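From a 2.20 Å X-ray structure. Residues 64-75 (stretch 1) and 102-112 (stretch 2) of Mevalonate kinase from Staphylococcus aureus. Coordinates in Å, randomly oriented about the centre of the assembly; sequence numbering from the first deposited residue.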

# COMPACT_ATOMS: atom_id res chain seq x y z
N TYR A 64 -7.00 13.29 5.18
CA TYR A 64 -7.63 12.92 3.93
C TYR A 64 -6.58 12.94 2.82
O TYR A 64 -5.60 13.69 2.90
CB TYR A 64 -8.75 13.90 3.59
CG TYR A 64 -9.88 13.93 4.62
CD1 TYR A 64 -9.94 14.93 5.57
CD2 TYR A 64 -10.87 12.96 4.62
CE1 TYR A 64 -10.95 14.97 6.50
CE2 TYR A 64 -11.90 13.00 5.54
CZ TYR A 64 -11.93 14.01 6.48
OH TYR A 64 -12.94 14.05 7.42
N ASP A 65 -6.77 12.10 1.82
CA ASP A 65 -5.88 12.05 0.67
C ASP A 65 -6.32 13.09 -0.35
O ASP A 65 -6.99 12.76 -1.33
CB ASP A 65 -5.88 10.64 0.06
CG ASP A 65 -4.82 10.47 -1.00
OD1 ASP A 65 -3.95 11.36 -1.12
OD2 ASP A 65 -4.85 9.46 -1.72
N ALA A 66 -5.94 14.34 -0.11
CA ALA A 66 -6.41 15.45 -0.94
C ALA A 66 -6.05 15.31 -2.42
O ALA A 66 -6.85 15.68 -3.26
CB ALA A 66 -5.91 16.77 -0.39
N PRO A 67 -4.84 14.79 -2.75
CA PRO A 67 -4.48 14.56 -4.16
C PRO A 67 -5.30 13.50 -4.92
O PRO A 67 -5.14 13.40 -6.13
CB PRO A 67 -3.01 14.10 -4.08
CG PRO A 67 -2.50 14.68 -2.82
CD PRO A 67 -3.66 14.69 -1.87
N ASP A 68 -6.14 12.73 -4.23
CA ASP A 68 -6.93 11.67 -4.86
C ASP A 68 -8.37 12.14 -5.04
O ASP A 68 -9.15 12.15 -4.10
CB ASP A 68 -6.86 10.39 -4.03
CG ASP A 68 -7.17 9.14 -4.84
OD1 ASP A 68 -7.11 9.18 -6.08
OD2 ASP A 68 -7.44 8.09 -4.23
N HIS A 69 -8.72 12.51 -6.27
CA HIS A 69 -9.94 13.27 -6.54
C HIS A 69 -11.08 12.33 -6.88
O HIS A 69 -11.37 12.07 -8.05
CB HIS A 69 -9.69 14.27 -7.67
CG HIS A 69 -8.49 15.14 -7.45
ND1 HIS A 69 -7.56 15.40 -8.44
CD2 HIS A 69 -8.06 15.81 -6.35
CE1 HIS A 69 -6.62 16.20 -7.96
NE2 HIS A 69 -6.91 16.46 -6.70
N LEU A 70 -11.75 11.85 -5.83
CA LEU A 70 -12.82 10.86 -5.96
C LEU A 70 -14.07 11.43 -6.62
O LEU A 70 -14.82 10.71 -7.27
CB LEU A 70 -13.17 10.27 -4.59
CG LEU A 70 -11.97 9.85 -3.72
CD1 LEU A 70 -12.42 8.98 -2.56
CD2 LEU A 70 -10.90 9.15 -4.53
N LYS A 71 -14.29 12.73 -6.46
CA LYS A 71 -15.41 13.43 -7.11
C LYS A 71 -15.38 13.24 -8.63
O LYS A 71 -16.43 13.15 -9.27
CB LYS A 71 -15.41 14.91 -6.74
CG LYS A 71 -15.88 15.15 -5.32
CD LYS A 71 -15.75 16.59 -4.83
CE LYS A 71 -16.56 16.75 -3.52
NZ LYS A 71 -16.43 18.09 -2.86
N SER A 72 -14.18 13.18 -9.21
CA SER A 72 -14.02 12.90 -10.63
C SER A 72 -14.49 11.50 -11.01
O SER A 72 -15.10 11.32 -12.08
CB SER A 72 -12.56 13.10 -11.08
OG SER A 72 -12.24 14.48 -11.12
N LEU A 73 -14.20 10.50 -10.17
CA LEU A 73 -14.65 9.14 -10.44
C LEU A 73 -16.18 9.05 -10.40
O LEU A 73 -16.78 8.38 -11.23
CB LEU A 73 -14.04 8.14 -9.45
CG LEU A 73 -12.52 7.99 -9.44
CD1 LEU A 73 -12.09 6.81 -8.57
CD2 LEU A 73 -11.95 7.88 -10.86
N VAL A 74 -16.81 9.74 -9.45
CA VAL A 74 -18.26 9.68 -9.31
C VAL A 74 -18.97 10.42 -10.45
O VAL A 74 -19.93 9.90 -11.02
CB VAL A 74 -18.71 10.21 -7.94
CG1 VAL A 74 -20.24 10.15 -7.84
CG2 VAL A 74 -18.07 9.42 -6.81
N ASN A 75 -18.50 11.62 -10.77
CA ASN A 75 -19.03 12.35 -11.92
C ASN A 75 -18.98 11.50 -13.19
O ASN A 75 -19.98 11.39 -13.89
CB ASN A 75 -18.25 13.65 -12.13
CG ASN A 75 -18.63 14.73 -11.14
OD1 ASN A 75 -19.62 14.62 -10.40
ND2 ASN A 75 -17.84 15.80 -11.11
N GLY A 102 -0.42 2.33 -1.32
CA GLY A 102 -1.26 1.99 -2.46
C GLY A 102 -2.65 2.59 -2.36
O GLY A 102 -3.62 2.01 -2.85
N SER A 103 -2.73 3.76 -1.75
CA SER A 103 -4.00 4.40 -1.47
C SER A 103 -4.80 4.75 -2.73
O SER A 103 -5.99 4.45 -2.82
CB SER A 103 -3.74 5.66 -0.66
OG SER A 103 -4.88 6.04 0.03
N SER A 104 -4.16 5.40 -3.69
CA SER A 104 -4.82 5.74 -4.94
C SER A 104 -5.35 4.49 -5.67
O SER A 104 -6.46 4.48 -6.17
CB SER A 104 -3.88 6.51 -5.85
OG SER A 104 -4.52 6.78 -7.09
N ALA A 105 -4.53 3.45 -5.73
CA ALA A 105 -4.93 2.22 -6.40
C ALA A 105 -6.04 1.49 -5.62
O ALA A 105 -6.95 0.94 -6.23
CB ALA A 105 -3.73 1.32 -6.61
N ALA A 106 -5.95 1.48 -4.29
CA ALA A 106 -6.97 0.86 -3.46
C ALA A 106 -8.36 1.49 -3.68
O ALA A 106 -9.33 0.77 -3.93
CB ALA A 106 -6.58 0.95 -1.99
N VAL A 107 -8.44 2.82 -3.57
CA VAL A 107 -9.67 3.55 -3.84
C VAL A 107 -10.22 3.18 -5.22
O VAL A 107 -11.42 2.91 -5.38
CB VAL A 107 -9.47 5.09 -3.71
CG1 VAL A 107 -10.65 5.87 -4.25
CG2 VAL A 107 -9.24 5.48 -2.24
N ALA A 108 -9.33 3.13 -6.21
CA ALA A 108 -9.75 2.87 -7.59
C ALA A 108 -10.29 1.45 -7.76
O ALA A 108 -11.29 1.26 -8.43
CB ALA A 108 -8.62 3.14 -8.56
N VAL A 109 -9.62 0.47 -7.18
CA VAL A 109 -10.08 -0.93 -7.23
C VAL A 109 -11.42 -1.10 -6.49
O VAL A 109 -12.32 -1.77 -7.00
CB VAL A 109 -9.01 -1.89 -6.67
CG1 VAL A 109 -9.56 -3.32 -6.54
CG2 VAL A 109 -7.77 -1.87 -7.57
N ALA A 110 -11.54 -0.47 -5.32
CA ALA A 110 -12.76 -0.50 -4.53
C ALA A 110 -13.91 0.19 -5.26
O ALA A 110 -15.03 -0.33 -5.32
CB ALA A 110 -12.53 0.16 -3.20
N PHE A 111 -13.63 1.36 -5.83
CA PHE A 111 -14.67 2.11 -6.52
C PHE A 111 -15.19 1.37 -7.77
O PHE A 111 -16.40 1.37 -8.03
CB PHE A 111 -14.19 3.50 -6.91
CG PHE A 111 -15.26 4.32 -7.56
CD1 PHE A 111 -16.18 5.00 -6.78
CD2 PHE A 111 -15.38 4.35 -8.93
CE1 PHE A 111 -17.20 5.72 -7.38
CE2 PHE A 111 -16.40 5.07 -9.52
CZ PHE A 111 -17.31 5.76 -8.75
N VAL A 112 -14.28 0.75 -8.52
CA VAL A 112 -14.67 0.03 -9.73
C VAL A 112 -15.49 -1.21 -9.38
O VAL A 112 -16.49 -1.48 -10.02
CB VAL A 112 -13.45 -0.40 -10.57
CG1 VAL A 112 -13.89 -1.39 -11.66
CG2 VAL A 112 -12.78 0.82 -11.19
O HOH W 1 -6.67 7.89 -1.62
O HOH W 2 -7.14 6.83 -7.14

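No direct hydrogen bond joins the two stretches; at the polar end of the contact, two waters do the bonding instead. Water 1 donates to both carboxylates, at 2.4 Å from Asp65 OD2 (notably short) and 2.7 Å from Asp68 OD2, and accepts from Ser103 OG at 3.1 Å. Two protons given and one received let a single molecule sit between two negatively charged groups and link both to the serine hydroxyl. Asp65 OD2 and Ser103 OG are 3.8 Å apart, too far for a direct hydrogen bond, so the water spans the gap. Water 2 makes a second bridge, to the next residue of the second stretch, donating to Asp68 OD1 and to Ser104 O, each at 2.6 Å, and accepting from Ser104 OG, also at 2.6 Å. Asp68 thus takes part in both bridges, through OD2 to water 1 and OD1 to water 2, while its OD2 also lies 3.6 Å from Ser104 CA and 3.7 Å from Val107 CB.

The polar end lies at the turn and the start of the second helix; the apolar end lies along the helices. In the first stretch a type I beta turn runs from Asp65 to Asp68, closed by Asp68 N donating to Asp65 O at 3.0 Å, and the CA-to-CB bonds of both aspartates point toward the second stretch. A helix follows the turn. The second stretch is helical from Ser103 onward, with Gly102 at the N-cap position; its phi of 79° is one that glycine readily adopts. Ala106 N donates to Gly102 O at 2.8 Å. The two helices run in nearly the same direction, 21° apart, and their axes come no closer than 11.5 Å, so side chains must fill the space between them.

These side chains are apolar. The CA-to-CB bond of Leu70 points sideways, but the end of its side chain comes nearer, bringing CD2 to 3.3 Å from Val107 CG1, a tight van der Waals contact. One turn further along the second helix, Phe111 has the largest area covered in this contact. Leu73 CB lies over one face of its ring, 4.0 Å from the centroid of Phe111 and 17° off the ring normal, a CH-pi contact in which a weakly polarised C-H meets the pi cloud. The backbone joins in, with Leu73 O 3.6 Å from Phe111 CZ. Val74 CG2 approaches the same ring obliquely, 3.8 Å from Phe111 CE1. Leu73 and Phe111 are both buried, so their packing keeps apolar surface from solvent, while the waters bond to Asp65 OD2, to both carboxylate oxygens of Asp68 and to the two serine hydroxyls near the turn.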